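Local coordinates for GTPase activator-like protein (PDB 5HIU) that forms the helical N-terminal part of the fungal TSC2 protein, a probable GTPase activator whose family carries a Rap-GAP domain, at residues His104-Pro109 with Thr144-Gln149; Arg155-Leu160 with Pro176-Asp181; Ile288-Leu293 with Leu336-Gly341. All coordinates share one frame; numbering follows the deposited sequence.

Contact 1 of 3, residues His104-Pro109 with Thr144-Gln149; sequences HTLTGP and TLWLNQ
Trp146 reaches across from helix 139-163 to the last turn of helix 96-107 and meets Leu106 and Thr107 there. The indole does all the touching from its side. Its six-membered ring leads: CH2 of Trp146 lies 4.3 Å from CD1 of Leu106, a methyl group that comes in at the ring edge, near the ring plane. CZ2 of Trp146 is 4.2 Å from CA of Thr107 and equally near its CG2 methyl. CB of Trp146 points toward helix 96-107, and with CG anti to the carbonyl carbon (chi1 -79°) the ring extends across the gap. The backbones stay well apart, with CA of Thr107 and CA of Trp146 separated by 9.6 Å.

The packed side is completed by helix 115-126. Leu122 touches both Leu106 and Trp146, and Phe115 meets the indole edge-to-face. Leu187 of helix 179-198 also touches Trp146. The other side is looser. Thr107 is partly exposed, and its OG1 is bonded to Phe103 O in its own helix, not to the indole. Gly108 leaves the helical conformation, and the chain turns away through exposed Pro109. A large aromatic side chain thus bridges two helices that share a third as neighbour, as expected in the hydrophobic core of an all-helical solenoid.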
loop_
_atom_site.group_PDB
_atom_site.type_symbol
_atom_site.label_atom_id
_atom_site.label_comp_id
_atom_site.label_asym_id
_atom_site.label_seq_id
_atom_site.Cartn_x
_atom_site.Cartn_y
_atom_site.Cartn_z
ATOM N N HIS A 104 -7.122 -24.274 -13.550
ATOM C CA HIS A 104 -7.747 -23.745 -14.755
ATOM C C HIS A 104 -9.251 -23.876 -14.742
ATOM O O HIS A 104 -9.950 -23.018 -15.289
ATOM C CB HIS A 104 -7.135 -24.391 -15.970
ATOM C CG HIS A 104 -5.712 -23.987 -16.162
ATOM N ND1 HIS A 104 -4.654 -24.850 -15.961
ATOM C CD2 HIS A 104 -5.169 -22.791 -16.479
ATOM C CE1 HIS A 104 -3.520 -24.209 -16.173
ATOM N NE2 HIS A 104 -3.805 -22.957 -16.491
ATOM N N THR A 105 -9.746 -24.935 -14.103
ATOM C CA THR A 105 -11.168 -25.095 -13.877
ATOM C C THR A 105 -11.697 -23.966 -12.980
ATOM O O THR A 105 -12.684 -23.310 -13.306
ATOM C CB THR A 105 -11.452 -26.441 -13.189
ATOM O OG1 THR A 105 -11.043 -27.512 -14.027
ATOM C CG2 THR A 105 -12.924 -26.607 -12.845
ATOM N N LEU A 106 -11.044 -23.747 -11.845
ATOM C CA LEU A 106 -11.568 -22.795 -10.885
ATOM C C LEU A 106 -11.363 -21.327 -11.266
ATOM O O LEU A 106 -12.099 -20.485 -10.791
ATOM C CB LEU A 106 -11.004 -23.068 -9.496
ATOM C CG LEU A 106 -9.603 -22.540 -9.174
ATOM C CD1 LEU A 106 -9.587 -21.073 -8.724
ATOM C CD2 LEU A 106 -8.976 -23.424 -8.100
ATOM N N THR A 107 -10.390 -21.014 -12.116
ATOM C CA THR A 107 -10.000 -19.623 -12.350
ATOM C C THR A 107 -10.572 -19.022 -13.605
ATOM O O THR A 107 -10.634 -17.797 -13.718
ATOM C CB THR A 107 -8.482 -19.476 -12.472
ATOM O OG1 THR A 107 -7.988 -20.408 -13.442
ATOM C CG2 THR A 107 -7.839 -19.751 -11.173
ATOM N N GLY A 108 -10.969 -19.867 -14.546
ATOM C CA GLY A 108 -11.477 -19.415 -15.840
ATOM C C GLY A 108 -12.889 -18.847 -15.817
ATOM O O GLY A 108 -13.398 -18.500 -14.752
ATOM N N PRO A 109 -13.509 -18.708 -17.009
ATOM C CA PRO A 109 -14.864 -18.189 -17.178
ATOM C C PRO A 109 -15.820 -18.680 -16.107
ATOM O O PRO A 109 -16.053 -19.881 -15.988
ATOM C CB PRO A 109 -15.273 -18.744 -18.548
ATOM C CG PRO A 109 -13.990 -18.834 -19.312
ATOM C CD PRO A 109 -12.849 -18.887 -18.320
ATOM N N THR A 144 -3.602 -10.290 -10.282
ATOM C CA THR A 144 -3.679 -8.934 -10.773
ATOM C C THR A 144 -4.983 -8.717 -11.505
ATOM O O THR A 144 -5.602 -7.670 -11.393
ATOM C CB THR A 144 -2.494 -8.636 -11.692
ATOM O OG1 THR A 144 -1.284 -8.744 -10.923
ATOM C CG2 THR A 144 -2.620 -7.234 -12.319
ATOM N N LEU A 145 -5.405 -9.711 -12.259
ATOM C CA LEU A 145 -6.659 -9.615 -12.985
ATOM C C LEU A 145 -7.804 -9.464 -11.982
ATOM O O LEU A 145 -8.576 -8.510 -12.007
ATOM C CB LEU A 145 -6.826 -10.863 -13.833
ATOM C CG LEU A 145 -8.061 -10.995 -14.717
ATOM C CD1 LEU A 145 -8.474 -9.661 -15.327
ATOM C CD2 LEU A 145 -7.768 -12.050 -15.785
ATOM N N TRP A 146 -7.860 -10.402 -11.057
ATOM C CA TRP A 146 -8.879 -10.414 -10.032
ATOM C C TRP A 146 -8.935 -9.144 -9.169
ATOM O O TRP A 146 -10.000 -8.785 -8.676
ATOM C CB TRP A 146 -8.637 -11.635 -9.145
ATOM C CG TRP A 146 -9.116 -12.899 -9.742
ATOM C CD1 TRP A 146 -9.583 -13.098 -11.009
ATOM C CD2 TRP A 146 -9.185 -14.153 -9.088
ATOM N NE1 TRP A 146 -9.941 -14.408 -11.171
ATOM C CE2 TRP A 146 -9.711 -15.073 -10.002
ATOM C CE3 TRP A 146 -8.862 -14.584 -7.808
ATOM C CZ2 TRP A 146 -9.904 -16.395 -9.688
ATOM C CZ3 TRP A 146 -9.050 -15.899 -7.496
ATOM C CH2 TRP A 146 -9.580 -16.793 -8.429
ATOM N N LEU A 147 -7.797 -8.488 -8.966
ATOM C CA LEU A 147 -7.769 -7.250 -8.208
ATOM C C LEU A 147 -8.603 -6.210 -8.906
ATOM O O LEU A 147 -9.390 -5.503 -8.279
ATOM C CB LEU A 147 -6.350 -6.693 -8.098
ATOM C CG LEU A 147 -5.598 -6.912 -6.802
ATOM C CD1 LEU A 147 -4.223 -6.279 -6.958
ATOM C CD2 LEU A 147 -6.337 -6.303 -5.632
ATOM N N ASN A 148 -8.381 -6.093 -10.215
ATOM C CA ASN A 148 -9.107 -5.138 -11.020
ATOM C C ASN A 148 -10.592 -5.460 -10.876
ATOM O O ASN A 148 -11.370 -4.624 -10.441
ATOM C CB ASN A 148 -8.641 -5.226 -12.466
ATOM C CG ASN A 148 -9.193 -4.114 -13.351
ATOM O OD1 ASN A 148 -9.297 -2.957 -12.958
ATOM N ND2 ASN A 148 -9.517 -4.465 -14.569
ATOM N N GLN A 149 -10.965 -6.696 -11.186
ATOM C CA GLN A 149 -12.342 -7.124 -11.050
ATOM C C GLN A 149 -12.838 -6.776 -9.670
ATOM O O GLN A 149 -13.871 -6.106 -9.535
ATOM C CB GLN A 149 -12.476 -8.630 -11.232
ATOM C CG GLN A 149 -12.527 -9.117 -12.671
ATOM C CD GLN A 149 -12.855 -10.607 -12.768
ATOM O OE1 GLN A 149 -13.474 -11.205 -11.857
ATOM N NE2 GLN A 149 -12.435 -11.223 -13.873
#

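Contact 2 of 3, residues Arg155-Leu160 with Pro176-Asp181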
loop_
_atom_site.group_PDB
_atom_site.type_symbol
_atom_site.label_atom_id
_atom_site.label_comp_id
_atom_site.label_asym_id
_atom_site.label_seq_id
_atom_site.Cartn_x
_atom_site.Cartn_y
_atom_site.Cartn_z
ATOM N N ARG A 155 -16.277 -0.867 -5.680
ATOM C CA ARG A 155 -16.496 0.557 -5.839
ATOM C C ARG A 155 -17.924 0.804 -6.268
ATOM O O ARG A 155 -18.574 1.754 -5.810
ATOM C CB ARG A 155 -15.518 1.173 -6.846
ATOM C CG ARG A 155 -16.043 1.344 -8.259
ATOM C CD ARG A 155 -15.027 2.111 -9.066
ATOM N NE ARG A 155 -15.278 2.047 -10.499
ATOM C CZ ARG A 155 -14.393 2.399 -11.432
ATOM N NH1 ARG A 155 -13.176 2.834 -11.095
ATOM N NH2 ARG A 155 -14.726 2.311 -12.713
ATOM N N ASP A 156 -18.400 -0.056 -7.155
ATOM C CA ASP A 156 -19.745 0.071 -7.664
ATOM C C ASP A 156 -20.737 -0.125 -6.515
ATOM O O ASP A 156 -21.556 0.762 -6.258
ATOM C CB ASP A 156 -19.974 -0.907 -8.822
ATOM C CG ASP A 156 -19.108 -0.582 -10.056
ATOM O OD1 ASP A 156 -18.363 0.426 -10.050
ATOM O OD2 ASP A 156 -19.168 -1.346 -11.039
ATOM N N ALA A 157 -20.631 -1.236 -5.788
ATOM C CA ALA A 157 -21.485 -1.484 -4.612
ATOM C C ALA A 157 -21.555 -0.273 -3.699
ATOM O O ALA A 157 -22.634 0.117 -3.247
ATOM C CB ALA A 157 -20.978 -2.676 -3.822
ATOM N N ARG A 158 -20.391 0.317 -3.446
ATOM C CA ARG A 158 -20.259 1.491 -2.593
ATOM C C ARG A 158 -20.870 2.761 -3.212
ATOM O O ARG A 158 -21.302 3.651 -2.482
ATOM C CB ARG A 158 -18.783 1.746 -2.308
ATOM C CG ARG A 158 -18.051 0.655 -1.539
ATOM C CD ARG A 158 -16.549 0.672 -1.847
ATOM N NE ARG A 158 -15.832 -0.370 -1.114
ATOM C CZ ARG A 158 -14.509 -0.560 -1.114
ATOM N NH1 ARG A 158 -13.694 0.223 -1.810
ATOM N NH2 ARG A 158 -13.993 -1.554 -0.402
ATOM N N LYS A 159 -20.861 2.861 -4.543
ATOM C CA LYS A 159 -21.511 3.978 -5.246
ATOM C C LYS A 159 -23.009 3.881 -5.083
ATOM O O LYS A 159 -23.681 4.852 -4.738
ATOM C CB LYS A 159 -21.179 3.979 -6.746
ATOM C CG LYS A 159 -19.823 4.576 -7.074
ATOM C CD LYS A 159 -19.445 4.416 -8.540
ATOM C CE LYS A 159 -18.038 4.950 -8.788
ATOM N NZ LYS A 159 -17.606 4.839 -10.211
ATOM N N LEU A 160 -23.520 2.686 -5.331
ATOM C CA LEU A 160 -24.944 2.435 -5.277
ATOM C C LEU A 160 -25.412 2.369 -3.837
ATOM O O LEU A 160 -26.607 2.457 -3.582
ATOM C CB LEU A 160 -25.285 1.134 -6.006
ATOM C CG LEU A 160 -24.775 1.092 -7.453
ATOM C CD1 LEU A 160 -24.889 -0.306 -8.050
ATOM C CD2 LEU A 160 -25.486 2.147 -8.298
ATOM N N PRO A 176 -21.571 -1.455 7.950
ATOM C CA PRO A 176 -21.147 -2.810 7.594
ATOM C C PRO A 176 -20.504 -2.885 6.212
ATOM O O PRO A 176 -20.610 -1.945 5.419
ATOM C CB PRO A 176 -22.460 -3.615 7.621
ATOM C CG PRO A 176 -23.331 -2.885 8.577
ATOM C CD PRO A 176 -22.952 -1.427 8.463
ATOM N N ALA A 177 -19.854 -4.015 5.945
ATOM C CA ALA A 177 -19.070 -4.227 4.729
ATOM C C ALA A 177 -19.865 -5.062 3.737
ATOM O O ALA A 177 -20.474 -6.079 4.111
ATOM C CB ALA A 177 -17.782 -4.940 5.081
ATOM N N SER A 178 -19.866 -4.645 2.475
ATOM C CA SER A 178 -20.583 -5.389 1.449
ATOM C C SER A 178 -19.866 -6.715 1.132
ATOM O O SER A 178 -18.671 -6.868 1.397
ATOM C CB SER A 178 -20.759 -4.534 0.186
ATOM O OG SER A 178 -19.534 -4.277 -0.478
ATOM N N PRO A 179 -20.603 -7.696 0.589
ATOM C CA PRO A 179 -19.916 -8.902 0.134
ATOM C C PRO A 179 -18.725 -8.560 -0.765
ATOM O O PRO A 179 -17.713 -9.251 -0.727
ATOM C CB PRO A 179 -21.001 -9.651 -0.642
ATOM C CG PRO A 179 -22.291 -9.195 -0.028
ATOM C CD PRO A 179 -22.070 -7.811 0.489
ATOM N N GLU A 180 -18.834 -7.479 -1.535
ATOM C CA GLU A 180 -17.757 -7.059 -2.427
ATOM C C GLU A 180 -16.577 -6.513 -1.638
ATOM O O GLU A 180 -15.440 -6.821 -1.944
ATOM C CB GLU A 180 -18.243 -6.034 -3.447
ATOM C CG GLU A 180 -19.321 -6.576 -4.363
ATOM C CD GLU A 180 -20.727 -6.476 -3.765
ATOM O OE1 GLU A 180 -20.881 -5.878 -2.672
ATOM O OE2 GLU A 180 -21.682 -6.991 -4.390
ATOM N N ASP A 181 -16.852 -5.735 -0.605
ATOM C CA ASP A 181 -15.810 -5.320 0.335
ATOM C C ASP A 181 -15.110 -6.536 0.930
ATOM O O ASP A 181 -13.886 -6.572 1.035
ATOM C CB ASP A 181 -16.393 -4.500 1.493
ATOM C CG ASP A 181 -16.972 -3.164 1.052
ATOM O OD1 ASP A 181 -16.707 -2.734 -0.090
ATOM O OD2 ASP A 181 -17.704 -2.542 1.862
#
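Arg158 and Asp181 approach from opposite directions and form a salt bridge between helix 139-163 and the first turn of helix 179-198. The arginine presents its side, not its end. NE of Arg158 lies 2.7 Å from OD1 of Asp181, and NH2 of Arg158 is 3.0 Å from the same oxygen. Neither bond is straight, with N-H...O angles of 147° and 133°. OD1 sits at the guanidinium edge, but the carboxylate plane is turned 50° from the guanidinium plane. Both nitrogens reach OD1 from the same face of the carboxylate. NE comes in on the syn side, tilted out of the plane, and NH2 stands above it. The Arg158 chain runs extended from CG to NE, which carries the guanidinium out to the neighbouring helix.

The other carboxylate oxygen works within its own segment. OD2 of Asp181 accepts from N of Ser178 at 3.1 Å, from the face of the carboxylate opposite to the one Arg158 uses. In return, N of Asp181 donates to OG of Ser178 at 3.1 Å. These two bonds make a capping box, with Ser178 as N-cap of helix 179-198. Beside it, CB of Ala157 points at the helix start. It makes van der Waals contacts with OE1 of Glu180 at 3.4 Å and OG of Ser178 at 4.0 Å. The Glu180 chain bends at chi2, and a weak hydrogen bond joins its OE1 to OG of Ser178.

Arg158 has a second acidic partner, since its NH1 forms a salt bridge with Asp226. In Asp181, OD2 serves the cap and OD1 the arginine. The positive charge shared between Asp181 and Asp226 would be expected to favour the ionised form of both acids.

Contact 3 of 3, residues Ile288-Leu293 with Leu336-Gly341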
loop_
_atom_site.group_PDB
_atom_site.type_symbol
_atom_site.label_atom_id
_atom_site.label_comp_id
_atom_site.label_asym_id
_atom_site.label_seq_id
_atom_site.Cartn_x
_atom_site.Cartn_y
_atom_site.Cartn_z
ATOM N N ILE A 288 14.277 11.066 -4.817
ATOM C CA ILE A 288 12.861 11.191 -5.196
ATOM C C ILE A 288 12.148 12.183 -4.301
ATOM O O ILE A 288 11.464 13.082 -4.780
ATOM C CB ILE A 288 12.135 9.816 -5.131
ATOM C CG1 ILE A 288 12.575 8.937 -6.302
ATOM C CG2 ILE A 288 10.610 9.967 -5.143
ATOM C CD1 ILE A 288 12.296 7.459 -6.112
ATOM N N LEU A 289 12.289 11.987 -2.996
ATOM C CA LEU A 289 11.654 12.851 -1.996
ATOM C C LEU A 289 12.069 14.312 -2.135
ATOM O O LEU A 289 11.272 15.224 -1.864
ATOM C CB LEU A 289 12.038 12.380 -0.592
ATOM C CG LEU A 289 11.366 11.140 -0.027
ATOM C CD1 LEU A 289 12.130 10.668 1.197
ATOM C CD2 LEU A 289 9.915 11.428 0.332
ATOM N N LEU A 290 13.328 14.536 -2.513
ATOM C CA LEU A 290 13.820 15.896 -2.698
ATOM C C LEU A 290 13.269 16.441 -3.984
ATOM O O LEU A 290 12.836 17.598 -4.018
ATOM C CB LEU A 290 15.341 15.949 -2.733
ATOM C CG LEU A 290 16.013 15.779 -1.376
ATOM C CD1 LEU A 290 17.483 15.442 -1.581
ATOM C CD2 LEU A 290 15.848 17.022 -0.517
ATOM N N ASP A 291 13.279 15.599 -5.030
ATOM C CA ASP A 291 12.677 15.941 -6.331
ATOM C C ASP A 291 11.295 16.556 -6.147
ATOM O O ASP A 291 10.955 17.505 -6.831
ATOM C CB ASP A 291 12.549 14.715 -7.252
ATOM C CG ASP A 291 13.838 14.363 -7.971
ATOM O OD1 ASP A 291 14.782 15.180 -8.015
ATOM O OD2 ASP A 291 13.892 13.239 -8.509
ATOM N N PHE A 292 10.501 16.037 -5.217
ATOM C CA PHE A 292 9.192 16.623 -4.976
ATOM C C PHE A 292 9.344 18.077 -4.590
ATOM O O PHE A 292 8.502 18.901 -4.923
ATOM C CB PHE A 292 8.418 15.843 -3.918
ATOM C CG PHE A 292 8.153 14.415 -4.305
ATOM C CD1 PHE A 292 7.744 14.093 -5.598
ATOM C CD2 PHE A 292 8.307 13.387 -3.379
ATOM C CE1 PHE A 292 7.495 12.773 -5.952
ATOM C CE2 PHE A 292 8.061 12.065 -3.733
ATOM C CZ PHE A 292 7.655 11.756 -5.021
ATOM N N LEU A 293 10.446 18.388 -3.919
ATOM C CA LEU A 293 10.785 19.759 -3.572
ATOM C C LEU A 293 11.517 20.463 -4.719
ATOM O O LEU A 293 11.103 21.542 -5.146
ATOM C CB LEU A 293 11.643 19.766 -2.300
ATOM C CG LEU A 293 11.173 18.914 -1.108
ATOM C CD1 LEU A 293 12.156 19.010 0.058
ATOM C CD2 LEU A 293 9.779 19.330 -0.668
ATOM N N LEU A 336 22.353 18.423 3.010
ATOM C CA LEU A 336 21.799 19.635 3.561
ATOM C C LEU A 336 21.566 20.654 2.457
ATOM O O LEU A 336 20.494 21.244 2.372
ATOM C CB LEU A 336 22.718 20.216 4.613
ATOM C CG LEU A 336 22.121 21.440 5.313
ATOM C CD1 LEU A 336 20.823 21.051 6.017
ATOM C CD2 LEU A 336 23.133 22.049 6.281
ATOM N N SER A 337 22.576 20.852 1.615
ATOM C CA SER A 337 22.490 21.797 0.501
ATOM C C SER A 337 21.221 21.557 -0.313
ATOM O O SER A 337 20.352 22.435 -0.381
ATOM C CB SER A 337 23.728 21.659 -0.380
ATOM O OG SER A 337 24.068 20.289 -0.522
ATOM N N LEU A 338 21.112 20.353 -0.889
ATOM C CA LEU A 338 19.906 19.906 -1.612
ATOM C C LEU A 338 18.628 20.165 -0.815
ATOM O O LEU A 338 17.702 20.812 -1.299
ATOM C CB LEU A 338 19.969 18.399 -1.912
ATOM C CG LEU A 338 20.681 17.822 -3.140
ATOM C CD1 LEU A 338 20.125 18.492 -4.385
ATOM C CD2 LEU A 338 22.201 17.943 -3.085
ATOM N N LEU A 339 18.582 19.645 0.406
ATOM C CA LEU A 339 17.390 19.779 1.225
ATOM C C LEU A 339 16.947 21.216 1.229
ATOM O O LEU A 339 15.812 21.522 0.914
ATOM C CB LEU A 339 17.636 19.308 2.660
ATOM C CG LEU A 339 16.392 19.289 3.552
ATOM C CD1 LEU A 339 15.281 18.442 2.944
ATOM C CD2 LEU A 339 16.750 18.781 4.941
ATOM N N VAL A 340 17.876 22.097 1.562
ATOM C CA VAL A 340 17.601 23.527 1.671
ATOM C C VAL A 340 17.244 24.095 0.307
ATOM O O VAL A 340 16.345 24.930 0.204
ATOM C CB VAL A 340 18.798 24.270 2.297
ATOM C CG1 VAL A 340 18.537 25.765 2.398
ATOM C CG2 VAL A 340 19.071 23.713 3.685
ATOM N N GLY A 341 17.936 23.628 -0.734
ATOM C CA GLY A 341 17.599 23.992 -2.105
ATOM C C GLY A 341 16.148 23.661 -2.396
ATOM O O GLY A 341 15.399 24.495 -2.929
#
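Leu290 and Leu293 of helix 281-294 pack against Leu338 and Leu339 of helix 336-348. This is a leucine-rich helix-helix interface within an all-helical solenoid. The two short segments run roughly the same way, with 36° between their directions, and their axes come within 9.3 Å at their closest.

Leu290 carries the larger share from its helix. CB points toward helix 336-348. CG stands anti to the carbonyl carbon (chi1 -75°), and from there the chain forks into two methyls with different neighbours. CD1 of Leu290 goes to Leu338 and lies 3.9 Å from its CB. CD2 of Leu290 goes to Leu339 and comes within 3.6 Å of its CA, so this methyl sits against the backbone. The Leu290 side chain crosses those of Leu338 and Leu339 at about a right angle.

Leu339 answers in a roundabout way. Its CB points away from helix 281-294, but CG lies beside the carbonyl carbon (chi1 -174°), and the branch returns CD1 to the interface. Leu338 lies at the exposed margin. Leu293 is buried more deeply and also rests on Val312, Leu316 and Leu319 of helix 302-322, the helix that lies between these two in sequence. CD1 of Leu339 has two leucine neighbours here: CD2 of Leu290 at 3.8 Å and CD1 of Leu293 at 4.3 Å.

How the contacts relate
The three contacts follow one another along the chain without overlap, and all join helices of the elongated, strand-free TSC2 N-terminal part. Contacts 1 and 2 both use helix 139-163. Their centres are 19 Å apart and their nearest atoms about 7 Å. Contact 1 ties an earlier part of that helix back to helix 96-107, and contact 2 ties a later part forward to helix 179-198. Contact 3 lies on the opposite side of the chain's centre, with its centre 43 Å from that of contact 1 and 41 Å from that of contact 2. Each contact is local, joining helices near one another along the solenoid: two buried and apolar, one polar at the surface.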